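Local coordinates for tautomerase (PDB 6VVR), which belongs to the tautomerase superfamily and folds as two beta-alpha-beta units, with three copies assembled as a trimer, at residues L3-M8 with K21-A26; A26-I31 with A36-I41; A61-D66 with L81-A86. One frame throughout, in Å; residues are numbered along the deposited sequence.

Strand 2-8 opens the chain, and contact 1 closes the first loop by laying helix 13-31 back over it. The same helix runs on through Ala26, which both contacts share, into contact 2; there its last turns meet the chain leading into strand 39-45, which pairs alongside strand 2-8. Contacts 1 and 2 thus follow in series and together tie down one beta-alpha-beta unit. Contact 3 comes later and neither nests in nor crosses the others: it closes the loop from strand 61-68 to helix 73-91 in the second unit. Strands 2-8 and 61-68 are antiparallel neighbours, and both helices lie on the same face of the shared sheet, touching through Leu23 and Leu83.

Contact 1. Residues L3-M8 with K21-A26; sequences LNVHIM and KALSDA
Leu23 drives its CD1 branch into the isopropyl group of Val5, the two side chains meeting tip to tip. The approach is tight, with Leu23 CD1 only 3.5 Å from Val5 CG2, while Val5 CG1 lies further off at 4.1 Å from the same methyl. The extended second torsion of Leu23, with CD1 anti to CA (chi2 177°), sends this branch straight out from the helix to the strand. Leu3, two residues before Val5 and turned to the same side of the strand, meets the base of Leu23 instead: its CD2 passes slantwise beside the Leu23 stem and comes within 4.2 Å of Leu23 CB. The three residues are buried, and no hydrogen bond joins the two segments. Beyond them, Leu23 also packs on Leu83 and Val87 of helix 73-91, so it fills the junction between two helices and the sheet.

On the other face of the strand Asn4 and His6 form a polar pair. His6 NE2 donates to Asn4 OD1 at 2.9 Å, nearly straight at 170°, with the oxygen lying almost in the imidazole plane and offering a lone pair. Asn4 OD1 takes a second bond from Asn64 ND2, and His6 ND1 is bonded to Tyr45 OH; both ring nitrogens are engaged, which should hold the ring's rotation. Strand 2-8 and helix 13-31 are the first two elements of the beta-alpha-beta unit that strand 39-45 completes: the helix covers one face of the sheet, and on the far side His6 meets Ile41 of the third subunit, as in trimeric tautomerases.

Contact 2. Residues A26-I31 with A36-I41; sequences AVVQSI and ASVRAI
Along residues 36-41 the chain passes from a 3-10 turn into an edge strand of the subunit, and it meets helix segment 26-31 through one side chain, Val38, set against Val27 and Val28. The contact thus joins the end of helix 13-31 to the lead-in of strand 39-45 in the first beta-alpha-beta unit. Just ahead of Val38, Ser37 OG is hydrogen-bonded to Pro34 O, and the serine side chain packs on the N-terminal Pro1. Val38 then points at the helix. Its CG2 comes to 3.7 Å from Val27 CG1, while its CG1 rests 4.1 Å from Val27 CB; the two side chains lie alongside, running opposite ways. With CG1 anti to the backbone N (chi1 178°), CG2 is left pointing into the angle between the two helix residues, and it also reaches Val28 CG2 at 4.2 Å, the two side chains standing nearly perpendicular. Arg39 begins the strand with backbone hydrogen bonds to Pro1 and Leu3. From Arg39 through Ala40 to Ile41 the strand pairs antiparallel with a strand of the second subunit, which carries the sheet across the interface.

On the helix, Ser30 OG bonds to Ala26 O at 2.9 Å, tilted 21° from the carbonyl plane, and Ser30 N reaches the same oxygen from the opposite face. Across the segments, by contrast, every touch is between aliphatic carbons; with no directional bond to set it, the fit between the two segments rests on the shape of three valines and on the burial of Val27 and Val38.

Contact 3. Residues A61-D66 with L81-A86; sequences ALVNVD and LALNQA
The backbones of segments 61-66 and 81-86 come nearest at Val63 and Leu83, whose CA atoms are 7.6 Å apart, a spacing bridged by side chains alone. Leu83 supplies the whole of the helix side. Its second torsion sets CD1 anti to CA (chi2 171°) and carries that methyl out toward both valines of the strand. It meets Val65 CG2 end on, with Leu83 CD1 and Val65 CG2 separated by 3.6 Å. Val63, two residues earlier and turned to the same face, gives a looser touch, 4.2 Å from its CG1 to Leu83 CD1. All three residues are buried. Leu3 of strand 2-8 lies against all three, and Ala26 of helix 13-31 also touches Leu83, so the contact is continuous with the apolar layer under both helices.

At the end of the segment Asp66 belongs to a different setting. Its OD1 forms a salt bridge with Arg103 NH2 of its own chain, and its OD2 forms another with Arg103 NH1 of the second subunit, so the buried carboxylate is held at both oxygens and links two chains. Strand, covering helix and the following strand 98-105 make up the second beta-alpha-beta unit, which repeats the first with a leucine again seated over two apolar strand residues, as expected of the pseudo-twofold tautomerase fold.

Contact 1. Residues L3-M8 with K21-A26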
loop_
_atom_site.group_PDB
_atom_site.type_symbol
_atom_site.label_atom_id
_atom_site.label_comp_id
_atom_site.label_asym_id
_atom_site.label_seq_id
_atom_site.Cartn_x
_atom_site.Cartn_y
_atom_site.Cartn_z
ATOM N N LEU A 3 5.490 2.246 -8.044
ATOM C CA LEU A 3 5.986 1.076 -7.332
ATOM C C LEU A 3 6.348 1.443 -5.904
ATOM O O LEU A 3 7.011 2.456 -5.667
ATOM C CB LEU A 3 7.214 0.486 -8.026
ATOM C CG LEU A 3 7.012 -0.392 -9.261
ATOM C CD1 LEU A 3 6.367 0.377 -10.413
ATOM C CD2 LEU A 3 8.344 -0.985 -9.693
ATOM N N ASN A 4 5.938 0.614 -4.954
ATOM C CA ASN A 4 6.506 0.696 -3.619
ATOM C C ASN A 4 7.069 -0.669 -3.275
ATOM O O ASN A 4 6.387 -1.693 -3.434
ATOM C CB ASN A 4 5.499 1.203 -2.577
ATOM C CG ASN A 4 4.190 0.475 -2.606
ATOM O OD1 ASN A 4 3.951 -0.423 -1.792
ATOM N ND2 ASN A 4 3.307 0.882 -3.507
ATOM N N VAL A 5 8.329 -0.673 -2.847
ATOM C CA VAL A 5 9.159 -1.865 -2.777
ATOM C C VAL A 5 9.577 -2.082 -1.334
ATOM O O VAL A 5 9.935 -1.132 -0.628
ATOM C CB VAL A 5 10.399 -1.725 -3.678
ATOM C CG1 VAL A 5 11.174 -3.038 -3.720
ATOM C CG2 VAL A 5 9.965 -1.287 -5.055
ATOM N N HIS A 6 9.561 -3.338 -0.909
ATOM C CA HIS A 6 9.703 -3.698 0.494
ATOM C C HIS A 6 10.727 -4.815 0.573
ATOM O O HIS A 6 10.509 -5.880 -0.005
ATOM C CB HIS A 6 8.345 -4.133 1.057
ATOM C CG HIS A 6 7.264 -3.124 0.819
ATOM N ND1 HIS A 6 6.899 -2.191 1.766
ATOM C CD2 HIS A 6 6.498 -2.874 -0.272
ATOM C CE1 HIS A 6 5.940 -1.422 1.277
ATOM N NE2 HIS A 6 5.681 -1.814 0.042
ATOM N N ILE A 7 11.862 -4.555 1.227
ATOM C CA ILE A 7 12.980 -5.491 1.237
ATOM C C ILE A 7 13.489 -5.635 2.662
ATOM O O ILE A 7 13.181 -4.836 3.545
ATOM C CB ILE A 7 14.130 -5.066 0.297
ATOM C CG1 ILE A 7 14.743 -3.749 0.749
ATOM C CG2 ILE A 7 13.637 -4.957 -1.138
ATOM C CD1 ILE A 7 16.003 -3.376 -0.027
ATOM N N MET A 8 14.274 -6.683 2.877
ATOM C CA MET A 8 14.885 -6.901 4.175
ATOM C C MET A 8 16.035 -5.921 4.374
ATOM O O MET A 8 16.727 -5.545 3.421
ATOM C CB MET A 8 15.404 -8.337 4.295
ATOM C CG MET A 8 14.359 -9.412 4.030
ATOM S SD MET A 8 12.879 -9.129 5.010
ATOM C CE MET A 8 13.498 -9.333 6.674
ATOM N N LYS A 21 17.004 1.353 -9.987
ATOM C CA LYS A 21 17.210 1.497 -11.423
ATOM C C LYS A 21 16.750 0.256 -12.176
ATOM O O LYS A 21 16.132 0.365 -13.242
ATOM C CB LYS A 21 18.683 1.776 -11.712
ATOM C CG LYS A 21 19.177 3.091 -11.149
ATOM C CD LYS A 21 20.603 3.360 -11.611
ATOM C CE LYS A 21 21.113 4.694 -11.102
ATOM N NZ LYS A 21 22.239 5.206 -11.948
ATOM N N ALA A 22 17.058 -0.935 -11.651
ATOM C CA ALA A 22 16.662 -2.157 -12.345
ATOM C C ALA A 22 15.148 -2.306 -12.383
ATOM O O ALA A 22 14.594 -2.799 -13.368
ATOM C CB ALA A 22 17.298 -3.384 -11.694
ATOM N N LEU A 23 14.460 -1.902 -11.312
ATOM C CA LEU A 23 13.004 -1.976 -11.323
ATOM C C LEU A 23 12.426 -1.004 -12.338
ATOM O O LEU A 23 11.517 -1.355 -13.101
ATOM C CB LEU A 23 12.458 -1.680 -9.931
ATOM C CG LEU A 23 12.759 -2.736 -8.866
ATOM C CD1 LEU A 23 12.215 -2.237 -7.555
ATOM C CD2 LEU A 23 12.131 -4.074 -9.225
ATOM N N SER A 24 12.960 0.220 -12.378
ATOM C CA SER A 24 12.453 1.207 -13.323
ATOM C C SER A 24 12.646 0.723 -14.756
ATOM O O SER A 24 11.702 0.713 -15.556
ATOM C CB SER A 24 13.144 2.551 -13.092
ATOM O OG SER A 24 12.802 3.483 -14.112
ATOM N N ASP A 25 13.858 0.272 -15.089
ATOM C CA ASP A 25 14.096 -0.279 -16.424
ATOM C C ASP A 25 13.216 -1.491 -16.708
ATOM O O ASP A 25 12.772 -1.690 -17.841
ATOM C CB ASP A 25 15.564 -0.664 -16.595
ATOM C CG ASP A 25 15.954 -0.805 -18.046
ATOM O OD1 ASP A 25 15.631 0.097 -18.861
ATOM O OD2 ASP A 25 16.550 -1.846 -18.396
ATOM N N ALA A 26 12.946 -2.313 -15.694
ATOM C CA ALA A 26 12.100 -3.481 -15.920
ATOM C C ALA A 26 10.692 -3.061 -16.300
ATOM O O ALA A 26 10.042 -3.716 -17.123
ATOM C CB ALA A 26 12.078 -4.379 -14.679
#

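Contact 2. Residues A26-I31 with A36-I41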
loop_
_atom_site.group_PDB
_atom_site.type_symbol
_atom_site.label_atom_id
_atom_site.label_comp_id
_atom_site.label_asym_id
_atom_site.label_seq_id
_atom_site.Cartn_x
_atom_site.Cartn_y
_atom_site.Cartn_z
ATOM N N ALA A 26 12.946 -2.313 -15.694
ATOM C CA ALA A 26 12.100 -3.481 -15.920
ATOM C C ALA A 26 10.692 -3.061 -16.300
ATOM O O ALA A 26 10.042 -3.716 -17.123
ATOM C CB ALA A 26 12.078 -4.379 -14.679
ATOM N N VAL A 27 10.203 -1.955 -15.727
ATOM C CA VAL A 27 8.879 -1.461 -16.097
ATOM C C VAL A 27 8.882 -0.986 -17.541
ATOM O O VAL A 27 7.996 -1.326 -18.331
ATOM C CB VAL A 27 8.427 -0.336 -15.151
ATOM C CG1 VAL A 27 7.078 0.203 -15.611
ATOM C CG2 VAL A 27 8.349 -0.836 -13.715
ATOM N N VAL A 28 9.876 -0.175 -17.897
ATOM C CA VAL A 28 9.968 0.352 -19.254
ATOM C C VAL A 28 10.071 -0.784 -20.266
ATOM O O VAL A 28 9.356 -0.804 -21.270
ATOM C CB VAL A 28 11.162 1.323 -19.353
ATOM C CG1 VAL A 28 11.397 1.756 -20.803
ATOM C CG2 VAL A 28 10.934 2.531 -18.442
ATOM N N GLN A 29 10.944 -1.760 -20.008
ATOM C CA GLN A 29 11.191 -2.788 -21.018
ATOM C C GLN A 29 9.999 -3.723 -21.166
ATOM O O GLN A 29 9.645 -4.115 -22.286
ATOM C CB GLN A 29 12.457 -3.579 -20.674
ATOM C CG GLN A 29 13.766 -2.816 -20.911
ATOM C CD GLN A 29 13.796 -2.072 -22.246
ATOM O OE1 GLN A 29 13.842 -0.842 -22.280
ATOM N NE2 GLN A 29 13.774 -2.818 -23.347
ATOM N N SER A 30 9.347 -4.075 -20.055
ATOM C CA SER A 30 8.350 -5.134 -20.114
ATOM C C SER A 30 7.018 -4.653 -20.677
ATOM O O SER A 30 6.371 -5.398 -21.421
ATOM C CB SER A 30 8.153 -5.757 -18.728
ATOM O OG SER A 30 7.518 -4.854 -17.848
ATOM N N ILE A 31 6.578 -3.435 -20.356
ATOM C CA ILE A 31 5.279 -2.960 -20.817
ATOM C C ILE A 31 5.359 -1.684 -21.647
ATOM O O ILE A 31 4.320 -1.177 -22.079
ATOM C CB ILE A 31 4.298 -2.771 -19.642
ATOM C CG1 ILE A 31 4.672 -1.542 -18.813
ATOM C CG2 ILE A 31 4.264 -4.030 -18.771
ATOM C CD1 ILE A 31 3.625 -1.164 -17.775
ATOM N N ALA A 36 8.826 8.689 -17.918
ATOM C CA ALA A 36 8.326 9.732 -17.031
ATOM C C ALA A 36 7.174 9.264 -16.143
ATOM O O ALA A 36 6.874 9.929 -15.143
ATOM C CB ALA A 36 7.890 10.947 -17.854
ATOM N N SER A 37 6.519 8.151 -16.473
ATOM C CA SER A 37 5.417 7.668 -15.657
ATOM C C SER A 37 5.858 6.675 -14.592
ATOM O O SER A 37 5.005 6.179 -13.845
ATOM C CB SER A 37 4.346 6.999 -16.523
ATOM O OG SER A 37 4.828 5.790 -17.084
ATOM N N VAL A 38 7.153 6.362 -14.508
ATOM C CA VAL A 38 7.653 5.273 -13.667
ATOM C C VAL A 38 8.283 5.863 -12.412
ATOM O O VAL A 38 9.247 6.635 -12.493
ATOM C CB VAL A 38 8.672 4.397 -14.418
ATOM C CG1 VAL A 38 9.214 3.305 -13.505
ATOM C CG2 VAL A 38 8.064 3.793 -15.688
ATOM N N ARG A 39 7.753 5.488 -11.242
ATOM C CA ARG A 39 8.303 5.892 -9.953
ATOM C C ARG A 39 8.404 4.669 -9.057
ATOM O O ARG A 39 7.588 3.752 -9.151
ATOM C CB ARG A 39 7.432 6.945 -9.262
ATOM C CG ARG A 39 6.993 8.054 -10.178
ATOM C CD ARG A 39 6.300 9.188 -9.437
ATOM N NE ARG A 39 6.327 10.367 -10.291
ATOM C CZ ARG A 39 6.368 11.617 -9.849
ATOM N NH1 ARG A 39 6.363 11.863 -8.549
ATOM N NH2 ARG A 39 6.433 12.620 -10.723
ATOM N N ALA A 40 9.418 4.654 -8.195
ATOM C CA ALA A 40 9.544 3.578 -7.224
ATOM C C ALA A 40 10.138 4.132 -5.941
ATOM O O ALA A 40 11.065 4.944 -5.976
ATOM C CB ALA A 40 10.394 2.419 -7.762
ATOM N N ILE A 41 9.578 3.707 -4.810
ATOM C CA ILE A 41 10.078 4.095 -3.501
ATOM C C ILE A 41 10.285 2.825 -2.697
ATOM O O ILE A 41 9.555 1.842 -2.863
ATOM C CB ILE A 41 9.122 5.079 -2.775
ATOM C CG1 ILE A 41 7.776 4.426 -2.443
ATOM C CG2 ILE A 41 8.868 6.298 -3.648
ATOM C CD1 ILE A 41 6.769 5.419 -1.814
#

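Contact 3. Residues A61-D66 with L81-A86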
loop_
_atom_site.group_PDB
_atom_site.type_symbol
_atom_site.label_atom_id
_atom_site.label_comp_id
_atom_site.label_asym_id
_atom_site.label_seq_id
_atom_site.Cartn_x
_atom_site.Cartn_y
_atom_site.Cartn_z
ATOM N N ALA A 61 10.929 -10.263 -0.342
ATOM C CA ALA A 61 10.870 -8.983 -1.021
ATOM C C ALA A 61 9.490 -8.869 -1.636
ATOM O O ALA A 61 8.874 -9.874 -2.008
ATOM C CB ALA A 61 11.955 -8.825 -2.097
ATOM N N LEU A 62 8.996 -7.641 -1.713
ATOM C CA LEU A 62 7.652 -7.387 -2.212
ATOM C C LEU A 62 7.667 -6.138 -3.076
ATOM O O LEU A 62 8.161 -5.094 -2.641
ATOM C CB LEU A 62 6.668 -7.212 -1.052
ATOM C CG LEU A 62 5.250 -6.818 -1.469
ATOM C CD1 LEU A 62 4.566 -7.968 -2.236
ATOM C CD2 LEU A 62 4.440 -6.401 -0.247
ATOM N N VAL A 63 7.140 -6.246 -4.297
ATOM C CA VAL A 63 6.963 -5.101 -5.188
ATOM C C VAL A 63 5.467 -4.912 -5.402
ATOM O O VAL A 63 4.809 -5.771 -5.999
ATOM C CB VAL A 63 7.698 -5.289 -6.530
ATOM C CG1 VAL A 63 7.545 -4.042 -7.406
ATOM C CG2 VAL A 63 9.189 -5.606 -6.314
ATOM N N ASN A 64 4.930 -3.798 -4.914
ATOM C CA ASN A 64 3.552 -3.408 -5.174
ATOM C C ASN A 64 3.518 -2.389 -6.303
ATOM O O ASN A 64 4.233 -1.379 -6.250
ATOM C CB ASN A 64 2.916 -2.804 -3.922
ATOM C CG ASN A 64 2.768 -3.809 -2.802
ATOM O OD1 ASN A 64 2.561 -4.998 -3.041
ATOM N ND2 ASN A 64 2.874 -3.332 -1.565
ATOM N N VAL A 65 2.673 -2.638 -7.305
ATOM C CA VAL A 65 2.577 -1.802 -8.501
ATOM C C VAL A 65 1.148 -1.301 -8.626
ATOM O O VAL A 65 0.219 -2.100 -8.811
ATOM C CB VAL A 65 2.970 -2.565 -9.773
ATOM C CG1 VAL A 65 2.954 -1.614 -10.976
ATOM C CG2 VAL A 65 4.315 -3.263 -9.609
ATOM N N ASP A 66 0.967 0.014 -8.523
ATOM C CA ASP A 66 -0.291 0.646 -8.888
ATOM C C ASP A 66 -0.122 1.177 -10.302
ATOM O O ASP A 66 0.754 2.015 -10.552
ATOM C CB ASP A 66 -0.655 1.771 -7.918
ATOM C CG ASP A 66 -0.958 1.259 -6.526
ATOM O OD1 ASP A 66 -1.655 0.235 -6.393
ATOM O OD2 ASP A 66 -0.490 1.870 -5.558
ATOM N N LEU A 81 6.952 -10.924 -14.214
ATOM C CA LEU A 81 8.160 -11.714 -14.415
ATOM C C LEU A 81 9.399 -10.830 -14.404
ATOM O O LEU A 81 10.391 -11.160 -13.744
ATOM C CB LEU A 81 8.059 -12.484 -15.733
ATOM C CG LEU A 81 9.139 -13.505 -16.100
ATOM C CD1 LEU A 81 9.223 -14.612 -15.059
ATOM C CD2 LEU A 81 8.833 -14.100 -17.472
ATOM N N ALA A 82 9.351 -9.701 -15.119
ATOM C CA ALA A 82 10.517 -8.830 -15.215
ATOM C C ALA A 82 10.839 -8.181 -13.875
ATOM O O ALA A 82 12.013 -8.008 -13.528
ATOM C CB ALA A 82 10.292 -7.761 -16.289
ATOM N N LEU A 83 9.811 -7.795 -13.115
ATOM C CA LEU A 83 10.063 -7.225 -11.794
ATOM C C LEU A 83 10.620 -8.273 -10.836
ATOM O O LEU A 83 11.573 -8.000 -10.099
ATOM C CB LEU A 83 8.781 -6.607 -11.237
ATOM C CG LEU A 83 8.319 -5.340 -11.965
ATOM C CD1 LEU A 83 6.938 -4.933 -11.487
ATOM C CD2 LEU A 83 9.323 -4.204 -11.767
ATOM N N ASN A 84 10.046 -9.483 -10.836
ATOM C CA ASN A 84 10.580 -10.545 -9.988
ATOM C C ASN A 84 12.060 -10.780 -10.279
ATOM O O ASN A 84 12.886 -10.831 -9.360
ATOM C CB ASN A 84 9.771 -11.836 -10.172
ATOM C CG ASN A 84 9.760 -12.724 -8.908
ATOM O OD1 ASN A 84 10.667 -13.533 -8.699
ATOM N ND2 ASN A 84 8.728 -12.577 -8.078
ATOM N N GLN A 85 12.416 -10.901 -11.558
ATOM C CA GLN A 85 13.813 -11.139 -11.919
ATOM C C GLN A 85 14.705 -9.945 -11.582
ATOM O O GLN A 85 15.862 -10.136 -11.183
ATOM C CB GLN A 85 13.913 -11.505 -13.407
ATOM C CG GLN A 85 13.234 -12.852 -13.753
ATOM C CD GLN A 85 13.002 -13.049 -15.252
ATOM O OE1 GLN A 85 13.127 -12.115 -16.038
ATOM N NE2 GLN A 85 12.634 -14.273 -15.644
ATOM N N ALA A 86 14.192 -8.718 -11.710
ATOM C CA ALA A 86 14.974 -7.544 -11.331
ATOM C C ALA A 86 15.325 -7.563 -9.847
ATOM O O ALA A 86 16.456 -7.239 -9.461
ATOM C CB ALA A 86 14.209 -6.267 -11.692
#